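PDB 4GEY: porin B from Pseudomonas putida, which probably lets sugars cross the outer membrane as a carbohydrate-selective beta-barrel porin, here with glucose bound inside the barrel. Local coordinates for residues 402-413 / 424-435; 115-123 / 163-171. The protein carries 2 engineered substitutions. All coordinates share one frame; numbering follows the deposited sequence.

Contact 1: 402-413 / 424-435; sequences NWLTVRPNLQYI and NALVAGLKIQSS. With C8E ((hydroxyethyloxy)tri(ethyloxy)octane), chain D; C8E ((hydroxyethyloxy)tri(ethyloxy)octane), chain F; DMU (decyl-beta-D-maltopyranoside), chain K.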
loop_
_atom_site.group_PDB
_atom_site.type_symbol
_atom_site.label_atom_id
_atom_site.label_comp_id
_atom_site.label_asym_id
_atom_site.label_seq_id
_atom_site.Cartn_x
_atom_site.Cartn_y
_atom_site.Cartn_z
ATOM N N ASN A 402 1.377 -22.225 -10.644
ATOM C CA ASN A 402 0.427 -21.135 -10.862
ATOM C C ASN A 402 -0.269 -20.751 -9.565
ATOM O O ASN A 402 -1.031 -19.780 -9.528
ATOM C CB ASN A 402 -0.602 -21.508 -11.928
ATOM C CG ASN A 402 -0.061 -21.351 -13.336
ATOM O OD1 ASN A 402 0.848 -20.553 -13.576
ATOM N ND2 ASN A 402 -0.618 -22.106 -14.276
ATOM N N TRP A 403 -0.007 -21.516 -8.504
ATOM C CA TRP A 403 -0.582 -21.229 -7.200
ATOM C C TRP A 403 0.486 -20.881 -6.171
ATOM O O TRP A 403 0.174 -20.662 -5.002
ATOM C CB TRP A 403 -1.460 -22.391 -6.711
ATOM C CG TRP A 403 -0.791 -23.756 -6.730
ATOM C CD1 TRP A 403 -0.899 -24.710 -7.704
ATOM C CD2 TRP A 403 0.071 -24.311 -5.723
ATOM N NE1 TRP A 403 -0.146 -25.821 -7.369
ATOM C CE2 TRP A 403 0.459 -25.597 -6.161
ATOM C CE3 TRP A 403 0.567 -23.837 -4.507
ATOM C CZ2 TRP A 403 1.314 -26.421 -5.415
ATOM C CZ3 TRP A 403 1.423 -24.659 -3.765
ATOM C CH2 TRP A 403 1.778 -25.934 -4.220
ATOM N N LEU A 404 1.742 -20.818 -6.599
ATOM C CA LEU A 404 2.838 -20.557 -5.671
ATOM C C LEU A 404 3.961 -19.751 -6.320
ATOM O O LEU A 404 4.534 -20.167 -7.328
ATOM C CB LEU A 404 3.399 -21.873 -5.129
ATOM C CG LEU A 404 4.115 -21.911 -3.759
ATOM C CD1 LEU A 404 5.378 -22.754 -3.807
ATOM C CD2 LEU A 404 4.409 -20.547 -3.176
ATOM N N THR A 405 4.275 -18.602 -5.730
ATOM C CA THR A 405 5.428 -17.806 -6.133
ATOM C C THR A 405 6.286 -17.515 -4.904
ATOM O O THR A 405 5.781 -17.169 -3.838
ATOM C CB THR A 405 5.019 -16.457 -6.806
ATOM O OG1 THR A 405 4.112 -16.705 -7.886
ATOM C CG2 THR A 405 6.253 -15.721 -7.343
ATOM N N VAL A 406 7.590 -17.639 -5.070
ATOM C CA VAL A 406 8.530 -17.467 -3.979
ATOM C C VAL A 406 9.521 -16.415 -4.430
ATOM O O VAL A 406 10.212 -16.617 -5.441
ATOM C CB VAL A 406 9.256 -18.824 -3.700
ATOM C CG1 VAL A 406 10.504 -18.631 -2.881
ATOM C CG2 VAL A 406 8.307 -19.797 -3.020
ATOM N N ARG A 407 9.582 -15.276 -3.739
ATOM C CA ARG A 407 10.594 -14.278 -4.129
ATOM C C ARG A 407 11.525 -13.781 -3.049
ATOM O O ARG A 407 11.158 -12.948 -2.231
ATOM C CB ARG A 407 10.032 -13.099 -4.953
ATOM C CG ARG A 407 8.731 -12.546 -4.527
ATOM C CD ARG A 407 8.437 -11.276 -5.297
ATOM N NE ARG A 407 7.882 -11.534 -6.620
ATOM C CZ ARG A 407 6.607 -11.843 -6.842
ATOM N NH1 ARG A 407 5.766 -11.940 -5.821
ATOM N NH2 ARG A 407 6.170 -12.059 -8.074
ATOM N N PRO A 408 12.752 -14.311 -3.048
ATOM C CA PRO A 408 13.820 -13.727 -2.238
ATOM C C PRO A 408 14.093 -12.306 -2.698
ATOM O O PRO A 408 13.966 -11.984 -3.891
ATOM C CB PRO A 408 15.027 -14.622 -2.548
ATOM C CG PRO A 408 14.659 -15.374 -3.801
ATOM C CD PRO A 408 13.181 -15.546 -3.725
ATOM N N ASN A 409 14.466 -11.458 -1.753
ATOM C CA ASN A 409 14.790 -10.082 -2.074
ATOM C C ASN A 409 15.871 -9.515 -1.174
ATOM O O ASN A 409 16.161 -10.052 -0.100
ATOM C CB ASN A 409 13.538 -9.212 -2.017
ATOM C CG ASN A 409 12.840 -9.285 -0.679
ATOM O OD1 ASN A 409 12.990 -8.397 0.162
ATOM N ND2 ASN A 409 12.064 -10.343 -0.474
ATOM N N LEU A 410 16.466 -8.425 -1.639
ATOM C CA LEU A 410 17.482 -7.700 -0.900
ATOM C C LEU A 410 17.000 -6.269 -0.784
ATOM O O LEU A 410 16.677 -5.635 -1.785
ATOM C CB LEU A 410 18.800 -7.724 -1.667
ATOM C CG LEU A 410 20.014 -8.465 -1.123
ATOM C CD1 LEU A 410 20.541 -9.419 -2.172
ATOM C CD2 LEU A 410 21.092 -7.469 -0.771
ATOM N N GLN A 411 16.959 -5.756 0.438
ATOM C CA GLN A 411 16.485 -4.399 0.677
ATOM C C GLN A 411 17.566 -3.539 1.287
ATOM O O GLN A 411 18.325 -4.008 2.138
ATOM C CB GLN A 411 15.289 -4.427 1.612
ATOM C CG GLN A 411 14.041 -4.955 0.958
ATOM C CD GLN A 411 12.896 -5.008 1.916
ATOM O OE1 GLN A 411 12.445 -3.976 2.395
ATOM N NE2 GLN A 411 12.416 -6.211 2.212
ATOM N N TYR A 412 17.627 -2.281 0.856
ATOM C CA TYR A 412 18.607 -1.326 1.361
ATOM C C TYR A 412 17.914 -0.051 1.777
ATOM O O TYR A 412 17.119 0.505 1.019
ATOM C CB TYR A 412 19.639 -0.993 0.288
ATOM C CG TYR A 412 20.920 -0.377 0.827
ATOM C CD1 TYR A 412 21.797 -1.123 1.612
ATOM C CD2 TYR A 412 21.261 0.936 0.537
ATOM C CE1 TYR A 412 22.970 -0.571 2.096
ATOM C CE2 TYR A 412 22.437 1.499 1.023
ATOM C CZ TYR A 412 23.286 0.743 1.801
ATOM O OH TYR A 412 24.451 1.299 2.290
ATOM N N ILE A 413 18.233 0.430 2.973
ATOM C CA ILE A 413 17.558 1.591 3.538
ATOM C C ILE A 413 18.537 2.658 4.029
ATOM O O ILE A 413 19.311 2.430 4.957
ATOM C CB ILE A 413 16.662 1.171 4.710
ATOM C CG1 ILE A 413 15.807 -0.024 4.308
ATOM C CG2 ILE A 413 15.759 2.304 5.128
ATOM C CD1 ILE A 413 15.374 -0.806 5.471
ATOM N N ASN A 424 22.954 3.002 7.455
ATOM C CA ASN A 424 22.258 2.319 6.369
ATOM C C ASN A 424 21.989 0.880 6.763
ATOM O O ASN A 424 22.835 0.240 7.380
ATOM C CB ASN A 424 23.095 2.336 5.082
ATOM C CG ASN A 424 23.335 3.737 4.560
ATOM O OD1 ASN A 424 22.917 4.724 5.168
ATOM N ND2 ASN A 424 24.014 3.830 3.425
ATOM N N ALA A 425 20.810 0.377 6.418
ATOM C CA ALA A 425 20.445 -0.991 6.757
ATOM C C ALA A 425 20.444 -1.895 5.526
ATOM O O ALA A 425 19.908 -1.523 4.475
ATOM C CB ALA A 425 19.089 -1.019 7.437
ATOM N N LEU A 426 21.048 -3.079 5.657
ATOM C CA LEU A 426 20.937 -4.113 4.629
ATOM C C LEU A 426 20.050 -5.222 5.169
ATOM O O LEU A 426 20.354 -5.823 6.203
ATOM C CB LEU A 426 22.303 -4.676 4.259
ATOM C CG LEU A 426 22.350 -5.629 3.064
ATOM C CD1 LEU A 426 21.980 -4.882 1.826
ATOM C CD2 LEU A 426 23.727 -6.227 2.916
ATOM N N VAL A 427 18.946 -5.485 4.475
ATOM C CA VAL A 427 17.980 -6.457 4.948
ATOM C C VAL A 427 17.776 -7.570 3.921
ATOM O O VAL A 427 17.708 -7.319 2.715
ATOM C CB VAL A 427 16.634 -5.774 5.280
ATOM C CG1 VAL A 427 15.556 -6.803 5.630
ATOM C CG2 VAL A 427 16.807 -4.751 6.413
ATOM N N ALA A 428 17.709 -8.804 4.410
ATOM C CA ALA A 428 17.378 -9.951 3.584
ATOM C C ALA A 428 15.907 -10.286 3.772
ATOM O O ALA A 428 15.426 -10.398 4.903
ATOM C CB ALA A 428 18.234 -11.132 3.965
ATOM N N GLY A 429 15.191 -10.436 2.661
ATOM C CA GLY A 429 13.787 -10.768 2.719
ATOM C C GLY A 429 13.452 -12.008 1.918
ATOM O O GLY A 429 14.200 -12.396 1.029
ATOM N N LEU A 430 12.335 -12.640 2.258
ATOM C CA LEU A 430 11.764 -13.722 1.467
ATOM C C LEU A 430 10.255 -13.512 1.449
ATOM O O LEU A 430 9.604 -13.446 2.500
ATOM C CB LEU A 430 12.105 -15.096 2.066
ATOM C CG LEU A 430 11.524 -16.314 1.322
ATOM C CD1 LEU A 430 11.959 -16.295 -0.139
ATOM C CD2 LEU A 430 11.917 -17.643 1.956
ATOM N N LYS A 431 9.692 -13.382 0.260
ATOM C CA LYS A 431 8.263 -13.135 0.153
ATOM C C LYS A 431 7.602 -14.293 -0.564
ATOM O O LYS A 431 8.069 -14.730 -1.614
ATOM C CB LYS A 431 7.984 -11.802 -0.559
ATOM C CG LYS A 431 6.515 -11.513 -0.732
ATOM C CD LYS A 431 6.249 -10.041 -1.039
ATOM C CE LYS A 431 4.778 -9.825 -1.354
ATOM N NZ LYS A 431 4.395 -8.398 -1.397
ATOM N N ILE A 432 6.527 -14.791 0.029
ATOM C CA ILE A 432 5.790 -15.930 -0.496
ATOM C C ILE A 432 4.345 -15.545 -0.790
ATOM O O ILE A 432 3.687 -14.900 0.037
ATOM C CB ILE A 432 5.754 -17.074 0.525
ATOM C CG1 ILE A 432 7.146 -17.633 0.763
ATOM C CG2 ILE A 432 4.819 -18.180 0.061
ATOM C CD1 ILE A 432 7.104 -18.961 1.480
ATOM N N GLN A 433 3.850 -15.945 -1.958
ATOM C CA GLN A 433 2.459 -15.711 -2.319
ATOM C C GLN A 433 1.835 -17.000 -2.773
ATOM O O GLN A 433 2.369 -17.677 -3.639
ATOM C CB GLN A 433 2.354 -14.684 -3.436
ATOM C CG GLN A 433 2.797 -13.303 -3.042
ATOM C CD GLN A 433 2.997 -12.412 -4.247
ATOM O OE1 GLN A 433 3.474 -12.864 -5.287
ATOM N NE2 GLN A 433 2.622 -11.143 -4.124
ATOM N N SER A 434 0.693 -17.350 -2.201
ATOM C CA SER A 434 0.025 -18.572 -2.619
ATOM C C SER A 434 -1.503 -18.518 -2.533
ATOM O O SER A 434 -2.071 -17.924 -1.605
ATOM C CB SER A 434 0.543 -19.748 -1.807
ATOM O OG SER A 434 0.042 -20.942 -2.358
ATOM N N SER A 435 -2.160 -19.147 -3.503
ATOM C CA SER A 435 -3.614 -19.231 -3.503
ATOM C C SER A 435 -4.061 -20.674 -3.392
ATOM O O SER A 435 -3.603 -21.546 -4.135
ATOM C CB SER A 435 -4.213 -18.568 -4.742
ATOM O OG SER A 435 -3.473 -18.875 -5.900
HETATM C C1 C8E D . 16.677 -14.448 0.723
HETATM C C2 C8E D . 17.749 -13.363 0.767
HETATM C C3 C8E D . 18.723 -13.516 -0.398
HETATM C C4 C8E D . 18.712 -12.253 -1.255
HETATM C C5 C8E D . 17.977 -12.450 -2.587
HETATM C C6 C8E D . 18.805 -12.016 -3.799
HETATM C C7 C8E D . 17.937 -11.446 -4.919
HETATM C C8 C8E D . 18.781 -10.641 -5.901
HETATM O O9 C8E D . 19.116 -11.377 -7.070
HETATM C C10 C8E D . 18.645 -10.807 -8.283
HETATM C C11 C8E D . 19.605 -11.078 -9.451
HETATM O O12 C8E D . 19.884 -12.459 -9.647
HETATM C C13 C8E D . 20.030 -12.801 -11.025
HETATM C C14 C8E D . 19.743 -14.287 -11.296
HETATM O O15 C8E D . 20.456 -14.760 -12.430
HETATM C C16 C8E D . 19.633 -15.376 -13.408
HETATM C C17 C8E D . 19.988 -16.849 -13.632
HETATM O O18 C8E D . 19.134 -17.428 -14.611
HETATM C C19 C8E D . 19.781 -17.876 -15.790
HETATM C C20 C8E D . 18.974 -19.029 -16.384
HETATM O O21 C8E D . 19.805 -20.019 -16.949
HETATM C C7 C8E F . 18.884 -3.126 -3.172
HETATM C C8 C8E F . 19.986 -3.917 -2.475
HETATM O O9 C8E F . 21.225 -3.321 -2.786
HETATM C C10 C8E F . 22.136 -3.286 -1.708
HETATM C C11 C8E F . 23.401 -2.543 -2.132
HETATM O O12 C8E F . 24.265 -2.375 -1.028
HETATM C C13 C8E F . 25.003 -1.173 -1.141
HETATM C C14 C8E F . 26.166 -1.111 -0.152
HETATM O O15 C8E F . 27.164 -0.278 -0.706
HETATM C C16 C8E F . 27.185 1.028 -0.162
HETATM C C17 C8E F . 27.710 1.009 1.272
HETATM O O18 C8E F . 29.098 0.760 1.248
HETATM C C19 C8E F . 29.867 1.939 1.350
HETATM C C20 C8E F . 31.278 1.547 1.773
HETATM O O21 C8E F . 31.467 0.161 1.554
HETATM C C1 DMU K . 25.251 7.333 3.969
HETATM C C2 DMU K . 25.612 8.516 4.685
HETATM C C3 DMU K . 27.050 8.842 4.624
HETATM C C4 DMU K . 27.639 8.787 3.198
HETATM O O5 DMU K . 26.951 7.691 2.342
HETATM C C6 DMU K . 25.543 7.445 2.560
HETATM O O7 DMU K . 27.303 10.174 5.113
HETATM O O16 DMU K . 25.173 6.254 1.855
HETATM C C18 DMU K . 25.169 6.251 0.433
HETATM C C19 DMU K . 25.260 4.885 -0.303
HETATM C C22 DMU K . 24.552 4.723 -1.695
HETATM C C25 DMU K . 24.503 3.327 -2.327
HETATM C C28 DMU K . 23.294 2.955 -3.178
HETATM C C31 DMU K . 23.106 1.521 -3.665
HETATM C C34 DMU K . 21.874 1.161 -4.464
HETATM O O49 DMU K . 23.812 7.075 4.198
HETATM O O55 DMU K . 25.111 8.427 6.066
HETATM C C57 DMU K . 28.978 8.588 3.216
HETATM O O61 DMU K . 29.667 8.978 2.075
HETATM C C5 DMU K . 28.340 11.618 6.629
HETATM C C7 DMU K . 29.639 11.879 6.110
HETATM C C8 DMU K . 30.676 11.049 6.747
HETATM C C9 DMU K . 30.454 9.512 6.545
HETATM O O1 DMU K . 28.948 9.221 6.373
HETATM C C10 DMU K . 27.912 10.246 6.362
HETATM O O2 DMU K . 31.930 11.406 6.249
HETATM O O3 DMU K . 27.347 12.577 6.099
HETATM O O4 DMU K . 29.919 13.282 6.329
HETATM C C11 DMU K . 30.902 8.789 7.559
HETATM O O6 DMU K . 32.205 8.996 7.956
#
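Tyr412 and Asn424 meet at one end of an antiparallel hairpin, and the tyrosine can be followed atom by atom. Its CB lies against C8 and C10 of a C8E, where the alkyl chain joins the ether chain. With CG anti to the backbone N (chi1 -162°), the ring is set beside the neighbouring strand, its edge at Leu426 and its hydroxyl at Asn424. CD1 comes to Leu426 CD1 at 3.8 Å; CE1, further out, passes beneath ether atom O12 of the same C8E, which covers one ring face. At the tip, OH accepts a hydrogen bond from Asn424 ND2 (2.8 Å), the amide standing almost perpendicular to the ring. Asn424 is shared with decyl maltoside: its OD1 accepts from O49 at 2.7 Å, and ND2 also donates to O16.

On the inward face, Asn409 ND2 and Lys431 N reach Arg407 O from opposite faces of its carbonyl plane. Arg407 NH1 approaches Gln433 OE1 from above the amide's carbonyl plane, at a modelled length that is doubtfully short.

In this beta-barrel wall, strand 404-413 is also bonded to strand 388-399, and strand 425-435 pairs with strand 42-57, joining the last strand to the first. Helix 103-108 packs inside, against Ala425 and Val427.

Contact 2: 115-123 / 163-171; sequences QFSSVQEVW and CDFQNLAFC. With BGC (beta-D-glucopyranose), chain B.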
loop_
_atom_site.group_PDB
_atom_site.type_symbol
_atom_site.label_atom_id
_atom_site.label_comp_id
_atom_site.label_asym_id
_atom_site.label_seq_id
_atom_site.Cartn_x
_atom_site.Cartn_y
_atom_site.Cartn_z
ATOM N N GLN A 115 10.905 4.048 10.989
ATOM C CA GLN A 115 10.976 4.054 9.539
ATOM C C GLN A 115 9.631 4.407 8.915
ATOM O O GLN A 115 8.589 4.004 9.416
ATOM C CB GLN A 115 11.417 2.678 9.027
ATOM C CG GLN A 115 11.742 2.690 7.561
ATOM C CD GLN A 115 11.999 1.332 7.014
ATOM O OE1 GLN A 115 12.108 0.362 7.768
ATOM N NE2 GLN A 115 12.096 1.236 5.687
ATOM N N PHE A 116 9.649 5.164 7.826
ATOM C CA PHE A 116 8.404 5.513 7.169
ATOM C C PHE A 116 7.900 4.315 6.391
ATOM O O PHE A 116 6.793 3.840 6.623
ATOM C CB PHE A 116 8.556 6.762 6.287
ATOM C CG PHE A 116 8.664 8.023 7.068
ATOM C CD1 PHE A 116 7.531 8.639 7.564
ATOM C CD2 PHE A 116 9.904 8.579 7.347
ATOM C CE1 PHE A 116 7.620 9.804 8.318
ATOM C CE2 PHE A 116 10.007 9.745 8.091
ATOM C CZ PHE A 116 8.860 10.360 8.580
ATOM N N SER A 117 8.731 3.817 5.485
ATOM C CA SER A 117 8.459 2.565 4.803
ATOM C C SER A 117 8.681 1.398 5.772
ATOM O O SER A 117 8.905 1.598 6.967
ATOM C CB SER A 117 9.351 2.416 3.564
ATOM O OG SER A 117 8.980 1.283 2.790
ATOM N N SER A 118 8.616 0.181 5.247
ATOM C CA SER A 118 8.619 -1.020 6.065
ATOM C C SER A 118 9.175 -2.159 5.234
ATOM O O SER A 118 8.859 -2.286 4.044
ATOM C CB SER A 118 7.196 -1.357 6.518
ATOM O OG SER A 118 7.099 -2.714 6.908
ATOM N N VAL A 119 10.004 -2.991 5.852
ATOM C CA VAL A 119 10.669 -4.061 5.117
ATOM C C VAL A 119 9.802 -5.305 5.031
ATOM O O VAL A 119 10.203 -6.317 4.459
ATOM C CB VAL A 119 12.029 -4.410 5.737
ATOM C CG1 VAL A 119 12.899 -3.189 5.726
ATOM C CG2 VAL A 119 11.858 -4.928 7.161
ATOM N N GLN A 120 8.607 -5.221 5.604
ATOM C CA GLN A 120 7.652 -6.312 5.504
ATOM C C GLN A 120 6.267 -5.728 5.267
ATOM O O GLN A 120 5.483 -5.598 6.215
ATOM C CB GLN A 120 7.659 -7.167 6.774
ATOM C CG GLN A 120 8.907 -7.990 6.957
ATOM C CD GLN A 120 9.123 -8.433 8.410
ATOM O OE1 GLN A 120 9.814 -7.752 9.185
ATOM N NE2 GLN A 120 8.540 -9.576 8.778
ATOM N N GLU A 121 5.970 -5.388 4.009
ATOM C CA GLU A 121 4.718 -4.694 3.661
ATOM C C GLU A 121 3.492 -5.372 4.251
ATOM O O GLU A 121 2.515 -4.723 4.561
ATOM C CB GLU A 121 4.533 -4.570 2.137
ATOM C CG GLU A 121 4.371 -5.901 1.369
ATOM C CD GLU A 121 2.936 -6.425 1.339
ATOM O OE1 GLU A 121 2.712 -7.575 0.896
ATOM O OE2 GLU A 121 2.013 -5.681 1.726
ATOM N N VAL A 122 3.522 -6.684 4.402
ATOM C CA VAL A 122 2.304 -7.349 4.813
ATOM C C VAL A 122 1.956 -7.102 6.296
ATOM O O VAL A 122 0.826 -7.360 6.719
ATOM C CB VAL A 122 2.342 -8.834 4.477
ATOM C CG1 VAL A 122 3.088 -9.601 5.566
ATOM C CG2 VAL A 122 0.938 -9.341 4.295
ATOM N N TRP A 123 2.917 -6.596 7.073
ATOM C CA TRP A 123 2.681 -6.305 8.486
ATOM C C TRP A 123 1.942 -4.979 8.706
ATOM O O TRP A 123 2.264 -3.961 8.083
ATOM C CB TRP A 123 3.990 -6.236 9.264
ATOM C CG TRP A 123 3.772 -5.969 10.739
ATOM C CD1 TRP A 123 3.632 -6.904 11.726
ATOM C CD2 TRP A 123 3.661 -4.693 11.393
ATOM N NE1 TRP A 123 3.442 -6.299 12.942
ATOM C CE2 TRP A 123 3.455 -4.941 12.768
ATOM C CE3 TRP A 123 3.710 -3.367 10.952
ATOM C CZ2 TRP A 123 3.300 -3.917 13.702
ATOM C CZ3 TRP A 123 3.556 -2.347 11.891
ATOM C CH2 TRP A 123 3.358 -2.628 13.240
ATOM N N CYS A 163 1.582 -5.355 -5.728
ATOM C CA CYS A 163 2.262 -5.637 -4.474
ATOM C C CYS A 163 3.125 -6.885 -4.580
ATOM O O CYS A 163 2.905 -7.873 -3.872
ATOM C CB CYS A 163 1.256 -5.798 -3.339
ATOM S SG CYS A 163 2.024 -5.766 -1.715
ATOM N N ASP A 164 4.111 -6.827 -5.464
ATOM C CA ASP A 164 5.036 -7.937 -5.612
ATOM C C ASP A 164 6.296 -7.732 -4.768
ATOM O O ASP A 164 6.848 -8.707 -4.238
ATOM C CB ASP A 164 5.365 -8.188 -7.079
ATOM C CG ASP A 164 4.224 -8.863 -7.818
ATOM O OD1 ASP A 164 3.453 -9.603 -7.163
ATOM O OD2 ASP A 164 4.096 -8.653 -9.050
ATOM N N PHE A 165 6.738 -6.476 -4.635
ATOM C CA PHE A 165 7.900 -6.147 -3.807
ATOM C C PHE A 165 7.578 -6.448 -2.337
ATOM O O PHE A 165 6.420 -6.572 -1.971
ATOM C CB PHE A 165 8.304 -4.674 -3.970
ATOM C CG PHE A 165 9.005 -4.365 -5.270
ATOM C CD1 PHE A 165 8.277 -4.070 -6.421
ATOM C CD2 PHE A 165 10.397 -4.342 -5.337
ATOM C CE1 PHE A 165 8.919 -3.782 -7.617
ATOM C CE2 PHE A 165 11.054 -4.059 -6.537
ATOM C CZ PHE A 165 10.317 -3.776 -7.674
ATOM N N GLN A 166 8.594 -6.591 -1.496
ATOM C CA GLN A 166 8.340 -6.809 -0.085
ATOM C C GLN A 166 8.291 -5.474 0.655
ATOM O O GLN A 166 7.545 -5.302 1.629
ATOM C CB GLN A 166 9.405 -7.717 0.528
ATOM C CG GLN A 166 9.132 -8.062 1.992
ATOM C CD GLN A 166 9.877 -9.294 2.458
ATOM O OE1 GLN A 166 9.875 -10.332 1.789
ATOM N NE2 GLN A 166 10.531 -9.186 3.606
ATOM N N ASN A 167 9.103 -4.534 0.181
ATOM C CA ASN A 167 9.203 -3.224 0.791
ATOM C C ASN A 167 7.964 -2.362 0.495
ATOM O O ASN A 167 7.541 -2.245 -0.650
ATOM C CB ASN A 167 10.459 -2.538 0.284
ATOM C CG ASN A 167 10.795 -1.292 1.060
ATOM O OD1 ASN A 167 10.143 -0.255 0.918
ATOM N ND2 ASN A 167 11.832 -1.375 1.872
ATOM N N LEU A 168 7.406 -1.757 1.539
ATOM C CA LEU A 168 6.162 -0.992 1.448
ATOM C C LEU A 168 6.201 0.059 0.366
ATOM O O LEU A 168 5.208 0.270 -0.313
ATOM C CB LEU A 168 5.834 -0.310 2.781
ATOM C CG LEU A 168 4.423 -0.455 3.354
ATOM C CD1 LEU A 168 4.134 0.689 4.307
ATOM C CD2 LEU A 168 3.360 -0.562 2.283
ATOM N N ALA A 169 7.347 0.709 0.205
ATOM C CA ALA A 169 7.497 1.781 -0.769
ATOM C C ALA A 169 7.175 1.342 -2.199
ATOM O O ALA A 169 6.943 2.192 -3.072
ATOM C CB ALA A 169 8.905 2.331 -0.712
ATOM N N PHE A 170 7.187 0.031 -2.450
ATOM C CA PHE A 170 6.950 -0.489 -3.799
ATOM C C PHE A 170 5.731 -1.394 -3.859
ATOM O O PHE A 170 5.594 -2.222 -4.759
ATOM C CB PHE A 170 8.180 -1.241 -4.333
ATOM C CG PHE A 170 9.451 -0.506 -4.135
ATOM C CD1 PHE A 170 9.733 0.625 -4.877
ATOM C CD2 PHE A 170 10.365 -0.930 -3.192
ATOM C CE1 PHE A 170 10.915 1.327 -4.674
ATOM C CE2 PHE A 170 11.540 -0.242 -2.993
ATOM C CZ PHE A 170 11.812 0.897 -3.727
ATOM N N CYS A 171 4.843 -1.229 -2.895
ATOM C CA CYS A 171 3.677 -2.096 -2.803
ATOM C C CYS A 171 2.432 -1.299 -2.417
ATOM O O CYS A 171 2.392 -0.676 -1.358
ATOM C CB CYS A 171 3.924 -3.220 -1.789
ATOM S SG CYS A 171 2.393 -3.878 -1.070
HETATM C C2 BGC B . 0.342 -2.950 5.680
HETATM C C3 BGC B . 0.126 -2.975 4.299
HETATM C C4 BGC B . -1.067 -2.225 3.913
HETATM C C5 BGC B . -1.061 -0.752 4.425
HETATM C C6 BGC B . -2.240 -0.092 4.297
HETATM C C1 BGC B . 0.530 -1.613 6.180
HETATM O O1 BGC B . 0.724 -1.683 7.548
HETATM O O2 BGC B . 1.527 -3.755 5.987
HETATM O O3 BGC B . 0.025 -4.375 3.867
HETATM O O4 BGC B . -1.199 -2.279 2.521
HETATM O O5 BGC B . -0.647 -0.817 5.892
HETATM O O6 BGC B . -3.262 -0.325 5.207
#
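Ser118 and Leu168 are joined through the backbone, Leu168 N donating to Ser118 O at 2.9 Å. A second main-chain bond runs the other way, from Glu121 N to Gln166 O (2.9 Å), so two loops without regular strand pairing are stitched together at two points.

Side-chain bonds reinforce this seam. The extended Gln166, its CG anti to the backbone N (chi1 -176°), brings NE2 to Val119 O at 3.0 Å, with the oxygen in the plane of the amide; the same NE2 also donates to Val52 O. Ser117 OG donates to Asn167 OD1 (2.7 Å) from above the amide carbonyl plane. That oxygen additionally receives Ala169 N, closing an Asx turn, while Ser118 OG accepts from Gln120 N in an ST turn and is also bonded to Asn102.

Van der Waals packing gathers around Glu121. Its side chain bends at chi2 (85°), laying the carboxylate against the Cys163-Cys171 disulfide: OE1 approaches Cys163 SG and OE2 approaches Cys171 SG, both at 3.3 Å. Leu168 CD2 packs on Glu121 CB.

Ligand bonds come from carbonyls of the type I turn Gln120-Trp123. Glucose O3 donates to Glu121 O at 2.6 Å and O1 to Trp123 O; the sugar's O2 lies implausibly near both oxygens, so its placement is doubtful.

The chemistry implies a polar site: the carboxylate of Glu121, salt-bridged to Lys431 and so probably charged, lies between the disulfide, that lysine and the sugar, its OE2 3.2 Å from glucose O3, while the turn backbone presents acceptors to glucose, with Arg98 and Arg125 also bonding to the sugar.

How the contacts relate
Contact 1 is a piece of barrel wall and contact 2 a pair of loops folded against its inner surface, their centres about 10 Å apart. Polar side chains of the wall join them: Gln411 OE1 meets Asn167 ND2 at 2.7 Å, probably as a hydrogen bond, and Asn409 ND2 donates to Gln166 OE1. Lys431 also crosses, its NZ lying 2.8 Å from Phe165 O and forming a salt bridge with Glu121. Because Glu121 belongs to the glucose pocket, this lysine joins a pocket residue and the 163-171 loop to the final strand. The hairpin thus meets detergent on its outward face while its inward face holds the loops around the sugar site.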